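ABC-type amino acid transport system, periplasmic component (PDB 4YMX) binds arginine in the cleft between its two lobes and, as the substrate-binding protein of an amino acid ABC transporter, probably delivers it for uptake. Local coordinates at residues 63-68 / 253-258; 72-77 / 236-240; 117-123 / 222-228; 130-134 / 179-183; 138-144 / 210-215. One frame throughout, in Å; residues are numbered along the deposited sequence.

Interaction 1 of 5, residues 63-68 / 253-258; sequences VGFDID and LVDKWF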
# COMPACT_ATOMS: atom_id res chain seq x y z
N VAL A 63 -12.00 2.80 4.53
CA VAL A 63 -11.52 2.69 5.90
C VAL A 63 -10.14 2.05 5.94
O VAL A 63 -9.67 1.49 4.95
CB VAL A 63 -12.48 1.87 6.79
CG1 VAL A 63 -13.86 2.50 6.84
CG2 VAL A 63 -12.57 0.44 6.28
N GLY A 64 -9.50 2.10 7.10
CA GLY A 64 -8.22 1.44 7.30
C GLY A 64 -7.26 2.27 8.13
O GLY A 64 -7.57 3.40 8.51
N PHE A 65 -6.09 1.71 8.38
CA PHE A 65 -5.05 2.37 9.15
C PHE A 65 -4.68 3.73 8.55
O PHE A 65 -4.57 4.73 9.26
CB PHE A 65 -3.83 1.44 9.19
CG PHE A 65 -2.69 1.92 10.03
CD1 PHE A 65 -2.85 2.16 11.39
CD2 PHE A 65 -1.42 2.03 9.48
CE1 PHE A 65 -1.78 2.57 12.17
CE2 PHE A 65 -0.34 2.44 10.26
CZ PHE A 65 -0.52 2.70 11.60
N ASP A 66 -4.52 3.77 7.23
CA ASP A 66 -4.17 5.02 6.57
C ASP A 66 -5.28 6.05 6.67
O ASP A 66 -5.01 7.26 6.73
CB ASP A 66 -3.82 4.81 5.10
CG ASP A 66 -2.44 4.20 4.89
OD1 ASP A 66 -1.66 4.09 5.85
OD2 ASP A 66 -2.12 3.86 3.74
N ILE A 67 -6.52 5.59 6.68
CA ILE A 67 -7.65 6.51 6.81
C ILE A 67 -7.73 7.09 8.22
O ILE A 67 -8.02 8.28 8.39
CB ILE A 67 -8.98 5.84 6.44
CG1 ILE A 67 -8.89 5.17 5.07
CG2 ILE A 67 -10.12 6.86 6.49
CD1 ILE A 67 -8.34 6.04 3.97
N ASP A 68 -7.45 6.27 9.23
CA ASP A 68 -7.41 6.79 10.59
C ASP A 68 -6.33 7.85 10.73
O ASP A 68 -6.53 8.88 11.39
CB ASP A 68 -7.22 5.67 11.60
CG ASP A 68 -8.44 4.78 11.72
OD1 ASP A 68 -9.51 5.12 11.17
OD2 ASP A 68 -8.32 3.72 12.37
N LEU A 253 -4.37 2.31 17.23
CA LEU A 253 -4.65 2.09 15.81
C LEU A 253 -3.99 0.81 15.29
O LEU A 253 -4.59 0.06 14.51
CB LEU A 253 -4.22 3.29 14.97
CG LEU A 253 -4.93 4.61 15.27
CD1 LEU A 253 -4.39 5.72 14.38
CD2 LEU A 253 -6.44 4.47 15.11
N VAL A 254 -2.76 0.57 15.71
CA VAL A 254 -2.04 -0.61 15.27
C VAL A 254 -2.72 -1.87 15.78
O VAL A 254 -2.89 -2.83 15.03
CB VAL A 254 -0.57 -0.55 15.72
CG1 VAL A 254 0.12 -1.88 15.49
CG2 VAL A 254 0.15 0.57 14.98
N ASP A 255 -3.15 -1.86 17.04
CA ASP A 255 -3.87 -3.01 17.59
C ASP A 255 -5.13 -3.32 16.79
O ASP A 255 -5.42 -4.47 16.47
CB ASP A 255 -4.26 -2.74 19.04
CG ASP A 255 -3.19 -3.16 20.00
OD1 ASP A 255 -2.19 -3.76 19.55
OD2 ASP A 255 -3.34 -2.88 21.21
N LYS A 256 -5.85 -2.26 16.45
CA LYS A 256 -7.13 -2.35 15.76
C LYS A 256 -6.99 -2.94 14.36
O LYS A 256 -7.83 -3.75 13.93
CB LYS A 256 -7.74 -0.94 15.70
CG LYS A 256 -8.97 -0.74 14.83
CD LYS A 256 -9.22 0.76 14.67
CE LYS A 256 -10.47 1.06 13.85
NZ LYS A 256 -10.58 2.53 13.61
N TRP A 257 -5.93 -2.58 13.65
CA TRP A 257 -5.78 -2.98 12.25
C TRP A 257 -4.83 -4.15 12.01
O TRP A 257 -5.01 -4.89 11.05
CB TRP A 257 -5.35 -1.78 11.39
CG TRP A 257 -6.39 -0.71 11.33
CD1 TRP A 257 -6.32 0.53 11.89
CD2 TRP A 257 -7.67 -0.79 10.70
NE1 TRP A 257 -7.47 1.22 11.65
CE2 TRP A 257 -8.32 0.44 10.91
CE3 TRP A 257 -8.35 -1.79 9.97
CZ2 TRP A 257 -9.61 0.71 10.43
CZ3 TRP A 257 -9.61 -1.51 9.48
CH2 TRP A 257 -10.23 -0.28 9.72
N PHE A 258 -3.82 -4.29 12.86
CA PHE A 258 -2.75 -5.26 12.58
C PHE A 258 -2.62 -6.39 13.59
O PHE A 258 -1.83 -7.31 13.37
CB PHE A 258 -1.40 -4.55 12.48
CG PHE A 258 -1.35 -3.50 11.41
CD1 PHE A 258 -1.32 -3.86 10.07
CD2 PHE A 258 -1.31 -2.16 11.74
CE1 PHE A 258 -1.27 -2.89 9.08
CE2 PHE A 258 -1.26 -1.18 10.76
CZ PHE A 258 -1.25 -1.55 9.42
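Asp-68 is the polar centre of this contact between the start of helix 65-77 and the C-terminal helix 249-258. Its OD2 accepts two hydrogen bonds. One comes from Trp-257 NE1, at 2.7 Å from Asp-68 OD2 and nearly straight (168°). The other comes from Lys-256 NZ, 2.8 Å from Asp-68 OD2, and is also a salt bridge. The indole N-H and the ammonium thus share one oxygen. Asp-66 is satisfied elsewhere: its OD2 accepts from Gly-106 N, in the arginine pocket. The Trp-257 ring lies against the backbone: Gly-64 CA sits 3.6 Å from the centroid of its six-membered ring, a CH-pi contact over the face. Gly-64 is the N-cap residue, and its O takes the first helical bond from Asp-68 N (3.0 Å). Phe-65 enters a hole formed by Leu-253, Val-254, Trp-257 and Phe-258. The edge of Phe-258 meets the face of Phe-65, centroids 4.8 Å apart. Polar bonds as well as ring packing thus fix the helix start on the C-terminal helix.

Interaction 2 of 5, residues 72-77 / 236-240; sequences AIAKKL and VVNEV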
# COMPACT_ATOMS: atom_id res chain seq x y z
N ALA A 72 -6.78 11.92 11.56
CA ALA A 72 -6.04 12.61 12.61
C ALA A 72 -5.42 13.89 12.05
O ALA A 72 -5.40 14.93 12.73
CB ALA A 72 -4.96 11.70 13.21
N ILE A 73 -4.93 13.83 10.82
CA ILE A 73 -4.36 15.00 10.17
C ILE A 73 -5.44 16.05 9.91
O ILE A 73 -5.24 17.24 10.20
CB ILE A 73 -3.66 14.61 8.84
CG1 ILE A 73 -2.42 13.75 9.13
CG2 ILE A 73 -3.32 15.85 8.00
CD1 ILE A 73 -1.89 13.03 7.89
N ALA A 74 -6.58 15.61 9.39
CA ALA A 74 -7.68 16.53 9.10
C ALA A 74 -8.15 17.22 10.38
O ALA A 74 -8.46 18.41 10.37
CB ALA A 74 -8.83 15.80 8.45
N LYS A 75 -8.18 16.47 11.49
CA LYS A 75 -8.62 17.03 12.77
C LYS A 75 -7.65 18.06 13.33
O LYS A 75 -8.08 19.09 13.87
CB LYS A 75 -8.93 15.93 13.77
CG LYS A 75 -10.24 15.22 13.47
CD LYS A 75 -10.78 14.45 14.66
CE LYS A 75 -11.94 13.56 14.26
NZ LYS A 75 -11.58 12.12 14.40
N LYS A 76 -6.35 17.80 13.19
CA LYS A 76 -5.34 18.78 13.57
C LYS A 76 -5.50 20.08 12.78
O LYS A 76 -5.37 21.18 13.33
CB LYS A 76 -3.94 18.21 13.35
CG LYS A 76 -2.80 19.11 13.80
CD LYS A 76 -2.83 19.38 15.30
CE LYS A 76 -1.54 20.05 15.75
NZ LYS A 76 -1.50 20.28 17.21
N LEU A 77 -5.80 19.95 11.50
CA LEU A 77 -5.94 21.12 10.63
C LEU A 77 -7.30 21.82 10.80
O LEU A 77 -7.47 22.96 10.36
CB LEU A 77 -5.76 20.72 9.17
CG LEU A 77 -4.36 20.28 8.72
CD1 LEU A 77 -4.44 19.62 7.35
CD2 LEU A 77 -3.40 21.45 8.69
N VAL A 236 2.94 19.65 9.51
CA VAL A 236 1.76 19.20 10.24
C VAL A 236 1.65 17.68 10.23
O VAL A 236 1.37 17.07 11.27
CB VAL A 236 0.46 19.84 9.71
CG1 VAL A 236 -0.76 19.19 10.34
CG2 VAL A 236 0.46 21.36 9.96
N VAL A 237 1.87 17.06 9.07
CA VAL A 237 1.79 15.61 8.97
C VAL A 237 2.80 14.95 9.90
O VAL A 237 2.47 14.01 10.64
CB VAL A 237 1.97 15.11 7.51
CG1 VAL A 237 2.12 13.59 7.46
CG2 VAL A 237 0.79 15.55 6.67
N ASN A 238 4.02 15.43 9.89
CA ASN A 238 5.04 14.87 10.75
C ASN A 238 4.73 15.07 12.21
O ASN A 238 4.97 14.20 12.96
CB ASN A 238 6.41 15.44 10.42
CG ASN A 238 7.06 14.76 9.26
OD1 ASN A 238 6.80 13.63 8.98
ND2 ASN A 238 7.93 15.46 8.63
N GLU A 239 4.18 16.22 12.56
CA GLU A 239 3.75 16.47 13.94
C GLU A 239 2.64 15.50 14.36
O GLU A 239 2.65 14.99 15.48
CB GLU A 239 3.28 17.92 14.11
CG GLU A 239 4.39 18.97 14.03
CD GLU A 239 3.85 20.39 14.08
OE1 GLU A 239 2.80 20.62 14.72
OE2 GLU A 239 4.47 21.29 13.47
N VAL A 240 1.68 15.26 13.48
CA VAL A 240 0.57 14.38 13.80
C VAL A 240 1.03 12.94 13.97
O VAL A 240 0.62 12.26 14.91
CB VAL A 240 -0.55 14.47 12.73
CG1 VAL A 240 -1.56 13.34 12.91
CG2 VAL A 240 -1.22 15.84 12.80
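Val-240 overlaps three residues of helix 65-77 and is the most deeply engaged side chain here. Val-240 CG1 lies 3.8 Å from Ala-72 CB and 3.9 Å from Ile-73 CG1. Val-240 CG2 is 3.6 Å from Lys-76 CB. The closest CA pair, Ile-73 and Val-240 at 6.2 Å, marks where the backbones come nearest. One turn earlier, Val-236 CG1 meets Leu-77 CD2 at 3.8 Å and the aliphatic part of Lys-76, with Lys-76 CG at 4.0 Å from Val-236 CG1. On the inner side, Ile-73 CD1 reaches Val-237 CG2 at 3.9 Å. No hydrogen bond crosses between the segments, so the contact rests on apolar packing. Lys-76 packs through its methylenes along the exposed rim. Glu-239 lies beside it, but the nearest atoms are Lys-76 CE and Glu-239 OE1 at 4.5 Å. The axes of the two short segments approach to 9.7 Å at an angle of 114°. Beneath them is the sheet of this lobe: Leu-77 touches Ile-39 of strand 38-43, and Val-237 touches Ser-120 of strand 117-124. Helices packed against a central sheet are the alpha/beta layering of a periplasmic binding-protein lobe.

Interaction 3 of 5, residues 117-123 / 222-228; sequences VDFSDLY and SAVAVAK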
# COMPACT_ATOMS: atom_id res chain seq x y z
N VAL A 117 8.14 14.13 -5.19
CA VAL A 117 7.27 14.55 -4.09
C VAL A 117 8.05 14.49 -2.77
O VAL A 117 9.16 13.96 -2.72
CB VAL A 117 5.99 13.68 -3.99
CG1 VAL A 117 5.18 13.77 -5.28
CG2 VAL A 117 6.35 12.23 -3.66
N ASP A 118 7.48 15.05 -1.71
CA ASP A 118 8.12 15.01 -0.39
C ASP A 118 7.40 14.00 0.51
O ASP A 118 6.18 13.87 0.46
CB ASP A 118 8.10 16.39 0.27
CG ASP A 118 9.03 17.37 -0.39
OD1 ASP A 118 10.01 16.94 -1.03
OD2 ASP A 118 8.80 18.59 -0.26
N PHE A 119 8.17 13.32 1.35
CA PHE A 119 7.61 12.30 2.24
C PHE A 119 7.77 12.64 3.71
O PHE A 119 8.78 13.21 4.14
CB PHE A 119 8.24 10.93 1.98
CG PHE A 119 7.79 10.29 0.71
CD1 PHE A 119 6.63 9.52 0.68
CD2 PHE A 119 8.52 10.46 -0.46
CE1 PHE A 119 6.21 8.92 -0.51
CE2 PHE A 119 8.10 9.87 -1.64
CZ PHE A 119 6.94 9.10 -1.67
N SER A 120 6.76 12.26 4.48
CA SER A 120 6.82 12.32 5.92
C SER A 120 7.79 11.29 6.48
O SER A 120 8.32 10.45 5.75
CB SER A 120 5.44 12.06 6.50
OG SER A 120 5.12 10.67 6.38
N ASP A 121 7.98 11.35 7.78
CA ASP A 121 8.63 10.26 8.50
C ASP A 121 7.84 8.98 8.26
O ASP A 121 6.63 9.02 7.99
CB ASP A 121 8.66 10.57 10.00
CG ASP A 121 9.52 11.77 10.33
OD1 ASP A 121 10.62 11.90 9.75
OD2 ASP A 121 9.11 12.58 11.19
N LEU A 122 8.52 7.84 8.35
CA LEU A 122 7.84 6.55 8.23
C LEU A 122 6.81 6.39 9.36
O LEU A 122 7.06 6.80 10.50
CB LEU A 122 8.83 5.39 8.29
CG LEU A 122 9.81 5.24 7.13
CD1 LEU A 122 10.85 4.21 7.49
CD2 LEU A 122 9.07 4.81 5.88
N TYR A 123 5.67 5.79 9.04
CA TYR A 123 4.66 5.52 10.07
C TYR A 123 4.35 4.02 10.22
O TYR A 123 3.59 3.63 11.10
CB TYR A 123 3.37 6.32 9.83
CG TYR A 123 2.65 5.95 8.55
CD1 TYR A 123 1.85 4.81 8.49
CD2 TYR A 123 2.77 6.73 7.41
CE1 TYR A 123 1.20 4.47 7.32
CE2 TYR A 123 2.11 6.39 6.24
CZ TYR A 123 1.33 5.25 6.21
OH TYR A 123 0.69 4.90 5.05
N SER A 222 6.21 2.65 4.96
CA SER A 222 5.19 3.54 4.41
C SER A 222 5.28 4.94 5.02
O SER A 222 5.58 5.09 6.21
CB SER A 222 3.81 2.96 4.64
OG SER A 222 3.71 1.69 4.02
N ALA A 223 5.03 5.95 4.20
CA ALA A 223 5.07 7.35 4.62
C ALA A 223 4.01 8.13 3.88
O ALA A 223 3.50 7.67 2.86
CB ALA A 223 6.45 7.94 4.38
N VAL A 224 3.67 9.31 4.39
CA VAL A 224 2.71 10.20 3.73
C VAL A 224 3.45 11.03 2.69
O VAL A 224 4.54 11.53 2.95
CB VAL A 224 2.02 11.13 4.74
CG1 VAL A 224 1.11 12.12 4.03
CG2 VAL A 224 1.23 10.32 5.75
N ALA A 225 2.86 11.16 1.51
CA ALA A 225 3.43 12.03 0.47
C ALA A 225 2.66 13.32 0.32
O ALA A 225 1.42 13.36 0.40
CB ALA A 225 3.49 11.31 -0.87
N VAL A 226 3.40 14.42 0.17
CA VAL A 226 2.83 15.72 -0.17
C VAL A 226 3.57 16.28 -1.37
O VAL A 226 4.65 15.79 -1.73
CB VAL A 226 2.87 16.75 1.00
CG1 VAL A 226 2.10 16.23 2.21
CG2 VAL A 226 4.31 17.12 1.37
N ALA A 227 3.00 17.30 -1.99
CA ALA A 227 3.64 17.92 -3.15
C ALA A 227 5.00 18.49 -2.78
O ALA A 227 5.22 18.94 -1.65
CB ALA A 227 2.76 18.99 -3.73
N LYS A 228 5.92 18.46 -3.74
CA LYS A 228 7.25 19.01 -3.56
C LYS A 228 7.18 20.46 -3.08
O LYS A 228 6.56 21.30 -3.71
CB LYS A 228 8.02 18.94 -4.87
CG LYS A 228 9.45 19.46 -4.77
CD LYS A 228 10.30 18.59 -3.87
CE LYS A 228 10.64 17.25 -4.51
NZ LYS A 228 11.90 16.71 -3.95
O HOH W 1 11.79 14.85 -1.27
O HOH W 2 1.36 6.09 2.54
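The apolar centre is the small patch where Phe-119 rests on two alanines. Phe-119 CE1 lies 3.6 Å from Ala-225 CB, and Phe-119 CD1 lies 4.0 Å from Ala-223 CB. Val-117 CG2 adds to it at 4.1 Å from Ala-225 CB. Phe-119 and Ala-225 form a non-hydrogen-bonded antiparallel pair. Next to it, Asp-118 and Val-226 form a hydrogen-bonded pair: Asp-118 N to Val-226 O is 2.9 Å, and Val-226 N to Asp-118 O is 2.8 Å. Ser-120 N then donates to Val-224 O at 2.8 Å. The return bond is not made by the backbone. Val-224 N donates instead to Ser-120 OG at 2.8 Å, and that hydroxyl donates to Asp-121 O. The ladder resumes one residue out of step with Tyr-123 N to Ser-222 O, 2.9 Å. Water 2 links Tyr-123 OH (2.9 Å) and Ala-223 O (2.7 Å), and this OH has a weak hydrogen bond with Asp-66 OD1. At the other end, Asp-118 OD1 and Lys-228 NZ form a 3.5 Å salt bridge, supplemented by water 1. Lys-228 NZ also donates to Lys-114 O, and Asp-118 OD2 accepts from Gly-229 N. The side chain of Ser-222 is about 5 Å from the bound arginine. Strand 222-227 runs against both neighbours in a sheet of order 80-85, 38-43, 102-103, 222-227, 117-124, the 2-1-3-n-4 topology of type II binding proteins.

Interaction 4 of 5, residues 130-134 / 179-183; sequences VVVKN and FMDLQ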
# COMPACT_ATOMS: atom_id res chain seq x y z
N VAL A 130 5.75 -13.27 -1.50
CA VAL A 130 5.19 -13.90 -2.68
C VAL A 130 3.94 -14.69 -2.26
O VAL A 130 3.93 -15.36 -1.23
CB VAL A 130 6.22 -14.82 -3.34
CG1 VAL A 130 5.59 -15.62 -4.47
CG2 VAL A 130 7.41 -14.00 -3.86
N VAL A 131 2.87 -14.57 -3.04
CA VAL A 131 1.67 -15.36 -2.82
C VAL A 131 1.51 -16.36 -3.96
O VAL A 131 1.67 -16.01 -5.14
CB VAL A 131 0.40 -14.47 -2.76
CG1 VAL A 131 -0.84 -15.32 -2.48
CG2 VAL A 131 0.54 -13.39 -1.69
N VAL A 132 1.22 -17.61 -3.62
CA VAL A 132 0.99 -18.68 -4.60
C VAL A 132 -0.21 -19.51 -4.14
O VAL A 132 -0.66 -19.37 -3.01
CB VAL A 132 2.23 -19.60 -4.76
CG1 VAL A 132 3.43 -18.82 -5.28
CG2 VAL A 132 2.55 -20.30 -3.44
N LYS A 133 -0.72 -20.37 -5.02
CA LYS A 133 -1.74 -21.33 -4.60
C LYS A 133 -1.12 -22.39 -3.70
O LYS A 133 0.09 -22.64 -3.76
CB LYS A 133 -2.38 -22.01 -5.80
CG LYS A 133 -3.20 -21.10 -6.70
CD LYS A 133 -4.50 -20.71 -6.02
CE LYS A 133 -5.62 -20.51 -7.02
NZ LYS A 133 -6.12 -21.77 -7.63
N ASN A 134 -1.95 -23.03 -2.88
CA ASN A 134 -1.46 -24.04 -1.95
C ASN A 134 -0.72 -25.20 -2.63
O ASN A 134 0.23 -25.74 -2.07
CB ASN A 134 -2.60 -24.58 -1.08
CG ASN A 134 -3.01 -23.61 0.01
OD1 ASN A 134 -2.24 -22.72 0.38
ND2 ASN A 134 -4.22 -23.77 0.52
N PHE A 179 -5.10 -10.83 -7.27
CA PHE A 179 -5.60 -12.00 -6.57
C PHE A 179 -6.59 -12.80 -7.41
O PHE A 179 -6.58 -14.04 -7.36
CB PHE A 179 -6.16 -11.61 -5.20
CG PHE A 179 -5.09 -11.40 -4.18
CD1 PHE A 179 -4.67 -12.46 -3.38
CD2 PHE A 179 -4.45 -10.17 -4.06
CE1 PHE A 179 -3.65 -12.28 -2.46
CE2 PHE A 179 -3.43 -9.99 -3.13
CZ PHE A 179 -3.04 -11.05 -2.33
N MET A 180 -7.41 -12.11 -8.20
CA MET A 180 -8.29 -12.81 -9.13
C MET A 180 -7.47 -13.58 -10.17
O MET A 180 -7.81 -14.72 -10.52
CB MET A 180 -9.26 -11.83 -9.79
CG MET A 180 -10.31 -11.30 -8.82
SD MET A 180 -11.12 -9.80 -9.43
CE MET A 180 -11.95 -10.43 -10.89
N ASP A 181 -6.38 -12.99 -10.64
CA ASP A 181 -5.49 -13.66 -11.59
C ASP A 181 -4.94 -14.95 -11.01
O ASP A 181 -4.96 -16.00 -11.66
CB ASP A 181 -4.30 -12.76 -11.95
CG ASP A 181 -4.67 -11.66 -12.91
OD1 ASP A 181 -5.70 -11.77 -13.61
OD2 ASP A 181 -3.89 -10.69 -12.99
N LEU A 182 -4.42 -14.88 -9.79
CA LEU A 182 -3.84 -16.06 -9.16
C LEU A 182 -4.90 -17.13 -8.93
O LEU A 182 -4.67 -18.31 -9.22
CB LEU A 182 -3.12 -15.69 -7.86
CG LEU A 182 -2.36 -16.84 -7.20
CD1 LEU A 182 -1.24 -17.37 -8.09
CD2 LEU A 182 -1.80 -16.41 -5.84
N GLN A 183 -6.08 -16.72 -8.47
CA GLN A 183 -7.16 -17.66 -8.23
C GLN A 183 -7.54 -18.40 -9.51
O GLN A 183 -7.81 -19.61 -9.48
CB GLN A 183 -8.37 -16.94 -7.63
CG GLN A 183 -9.53 -17.88 -7.28
CD GLN A 183 -9.13 -18.95 -6.28
OE1 GLN A 183 -8.26 -18.74 -5.43
NE2 GLN A 183 -9.74 -20.13 -6.40
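Leu-182 and Lys-133 bury the most area in this contact, followed by Val-131. Leu-182 points from helix 175-183 to strand 128-133. Leu-182 CD2 lies 3.7 Å from Val-131 CG1, 3.6 Å from Val-131 O and 3.8 Å from Val-132 CA. Val-131 also points to the helix, and its CG1 meets Phe-179 CE1 at 4.1 Å. Phe-179, a turn before Leu-182, starts sideways and brings its ring to Val-131. Lys-133 closes the outer end. Its chain reaches across to the C-terminal end of the helix, with Lys-133 CE at 3.3 Å from Leu-182 O. The Lys-133 NZ group makes a weak hydrogen bond to Gln-183 O, 3.3 Å long. The axes of the strand and helix segments approach to 9.0 Å. Phe-179 and Leu-182 also touch Ile-190 of the neighbouring strand 189-193, while Phe-179 stacks on Tyr-200 of helix 194-201. A helix packed on a mixed sheet, inclined 34° to the strand segment and running in broadly the same direction, is the alpha/beta layering expected of the second lobe of this binding-protein fold.

Interaction 5 of 5, residues 138-144 / 210-215; sequences ISKFDDL and LYMDEI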
# COMPACT_ATOMS: atom_id res chain seq x y z
N ILE A 138 5.97 -23.76 -6.92
CA ILE A 138 6.97 -22.79 -6.47
C ILE A 138 7.20 -22.90 -4.97
O ILE A 138 6.26 -22.80 -4.19
CB ILE A 138 6.48 -21.36 -6.79
CG1 ILE A 138 6.40 -21.17 -8.30
CG2 ILE A 138 7.39 -20.32 -6.13
CD1 ILE A 138 5.66 -19.91 -8.72
N SER A 139 8.46 -23.10 -4.57
CA SER A 139 8.82 -23.20 -3.15
C SER A 139 9.83 -22.15 -2.72
O SER A 139 9.91 -21.79 -1.55
CB SER A 139 9.42 -24.58 -2.85
OG SER A 139 8.50 -25.62 -3.06
N LYS A 140 10.64 -21.70 -3.67
CA LYS A 140 11.72 -20.80 -3.33
C LYS A 140 11.98 -19.80 -4.43
O LYS A 140 11.42 -19.92 -5.53
CB LYS A 140 12.99 -21.60 -3.01
CG LYS A 140 13.50 -22.43 -4.17
CD LYS A 140 14.65 -23.34 -3.72
CE LYS A 140 15.21 -24.14 -4.88
NZ LYS A 140 14.19 -25.02 -5.51
N PHE A 141 12.83 -18.82 -4.13
CA PHE A 141 13.09 -17.70 -5.02
C PHE A 141 13.55 -18.13 -6.42
O PHE A 141 13.08 -17.58 -7.42
CB PHE A 141 14.08 -16.74 -4.37
CG PHE A 141 14.26 -15.45 -5.12
CD1 PHE A 141 13.27 -14.48 -5.13
CD2 PHE A 141 15.44 -15.20 -5.82
CE1 PHE A 141 13.45 -13.29 -5.82
CE2 PHE A 141 15.62 -14.02 -6.51
CZ PHE A 141 14.62 -13.06 -6.51
N ASP A 142 14.43 -19.12 -6.49
CA ASP A 142 14.92 -19.60 -7.77
C ASP A 142 13.79 -20.11 -8.66
O ASP A 142 13.88 -20.03 -9.89
CB ASP A 142 15.97 -20.70 -7.55
CG ASP A 142 16.80 -20.97 -8.78
OD1 ASP A 142 16.69 -22.08 -9.34
OD2 ASP A 142 17.54 -20.06 -9.20
N ASP A 143 12.72 -20.62 -8.05
CA ASP A 143 11.60 -21.17 -8.80
C ASP A 143 10.77 -20.11 -9.52
O ASP A 143 9.93 -20.44 -10.34
CB ASP A 143 10.66 -21.97 -7.88
CG ASP A 143 11.36 -23.09 -7.14
OD1 ASP A 143 12.47 -23.51 -7.54
OD2 ASP A 143 10.78 -23.57 -6.15
N LEU A 144 11.01 -18.84 -9.21
CA LEU A 144 10.27 -17.75 -9.85
C LEU A 144 10.76 -17.46 -11.26
O LEU A 144 10.07 -16.76 -12.02
CB LEU A 144 10.34 -16.47 -9.02
CG LEU A 144 9.72 -16.56 -7.63
CD1 LEU A 144 9.97 -15.27 -6.87
CD2 LEU A 144 8.22 -16.87 -7.71
N LEU A 210 4.65 -17.13 0.70
CA LEU A 210 6.04 -17.58 0.78
C LEU A 210 6.92 -16.40 1.17
O LEU A 210 6.96 -15.37 0.48
CB LEU A 210 6.50 -18.19 -0.54
CG LEU A 210 5.67 -19.38 -1.00
CD1 LEU A 210 6.16 -19.91 -2.34
CD2 LEU A 210 5.68 -20.48 0.05
N TYR A 211 7.59 -16.54 2.31
CA TYR A 211 8.53 -15.53 2.80
C TYR A 211 9.90 -15.77 2.20
O TYR A 211 10.70 -16.55 2.73
CB TYR A 211 8.58 -15.55 4.33
CG TYR A 211 7.27 -15.11 4.94
CD1 TYR A 211 7.01 -13.77 5.17
CD2 TYR A 211 6.27 -16.02 5.23
CE1 TYR A 211 5.80 -13.35 5.69
CE2 TYR A 211 5.04 -15.61 5.75
CZ TYR A 211 4.83 -14.27 5.98
OH TYR A 211 3.62 -13.86 6.49
N MET A 212 10.18 -15.12 1.08
CA MET A 212 11.47 -15.28 0.41
C MET A 212 12.36 -14.09 0.70
O MET A 212 11.96 -12.96 0.43
CB MET A 212 11.25 -15.38 -1.10
CG MET A 212 10.27 -16.46 -1.50
SD MET A 212 10.19 -16.56 -3.29
CE MET A 212 9.06 -17.92 -3.51
N ASP A 213 13.55 -14.34 1.24
CA ASP A 213 14.48 -13.26 1.56
C ASP A 213 14.68 -12.33 0.37
O ASP A 213 14.60 -11.10 0.49
CB ASP A 213 15.84 -13.83 1.98
CG ASP A 213 15.85 -14.38 3.40
OD1 ASP A 213 14.82 -14.27 4.11
OD2 ASP A 213 16.90 -14.92 3.81
N GLU A 214 14.92 -12.91 -0.79
CA GLU A 214 15.42 -12.13 -1.91
C GLU A 214 14.38 -11.23 -2.57
O GLU A 214 14.74 -10.26 -3.24
CB GLU A 214 16.08 -13.05 -2.93
CG GLU A 214 17.39 -13.65 -2.43
CD GLU A 214 17.96 -14.66 -3.39
OE1 GLU A 214 17.62 -15.85 -3.24
OE2 GLU A 214 18.75 -14.27 -4.29
N ILE A 215 13.10 -11.51 -2.38
CA ILE A 215 12.08 -10.67 -3.00
C ILE A 215 11.95 -9.35 -2.25
O ILE A 215 11.42 -8.38 -2.79
CB ILE A 215 10.71 -11.39 -3.09
CG1 ILE A 215 9.81 -10.71 -4.14
CG2 ILE A 215 10.01 -11.41 -1.74
CD1 ILE A 215 10.25 -10.94 -5.57
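This contact belongs to the outer side of the second alpha/beta lobe of the binding-protein fold, where two connecting loops pack together by a Met-aromatic contact and apolar groups. Segment 138-144 follows strand 128-133, and segment 210-215 leaves the end of strand 207-210. Met-212 of the second segment packs into the first. Met-212 CE reaches Ile-138 CG2 at 3.9 Å and Lys-140 C at 3.6 Å. Met-212 SD lies 3.8 Å from Leu-144 CD1 and 3.6 Å from Phe-141 CA. Met-212 SD also sits at the edge of the Phe-141 ring, 5.5 Å from its centroid. Nearer the sheet, Leu-210 CD1 touches Ile-138 O at 3.4 Å and Ile-138 CG2 at 4.0 Å. Beyond the methionine, Phe-141 CE1 meets Ile-215 CD1 at 4.0 Å. No hydrogen bond crosses between the two segments. The polar bonds instead shape the first loop from within. Asp-143 OD2 accepts from Ser-139 N (2.8 Å) and Lys-140 N (3.1 Å), and Asp-143 OD1 forms a salt bridge with Lys-140 NZ at 3.1 Å. Phe-141 and Leu-144 stand on the short 3-10 turn of that loop. Met-212 and Ile-215 also touch Val-130 of strand 128-133, which ties the pair of loops to the sheet. On the exposed side, Glu-214 CB lies over the face of Phe-141, 3.5 Å from the ring centroid and only 6° off the ring normal.

Interactions 1, 2 and 3 hold one lobe together, and interactions 4 and 5 the other. Interactions 1 and 2 share helix 65-77: its start is fixed by charge and aromatic rings, its later turns by aliphatic packing. Interaction 3 lies in the sheet and depends on backbone hydrogen bonds. It touches interaction 2 through Asn-238 OD1 and Asp-121 N (2.8 Å), and interaction 1 through Asp-66 OD1 and Tyr-123 OH (2.6 Å, a weak hydrogen bond) and Phe-65 packing on Tyr-123. Interaction 4 is the most buried. Interaction 5 joins two loops, is partly buried, and meets interaction 4 through Val-130 O and Leu-210 N, 2.7 Å apart. Interactions 2 and 4 have centres about 37 Å apart.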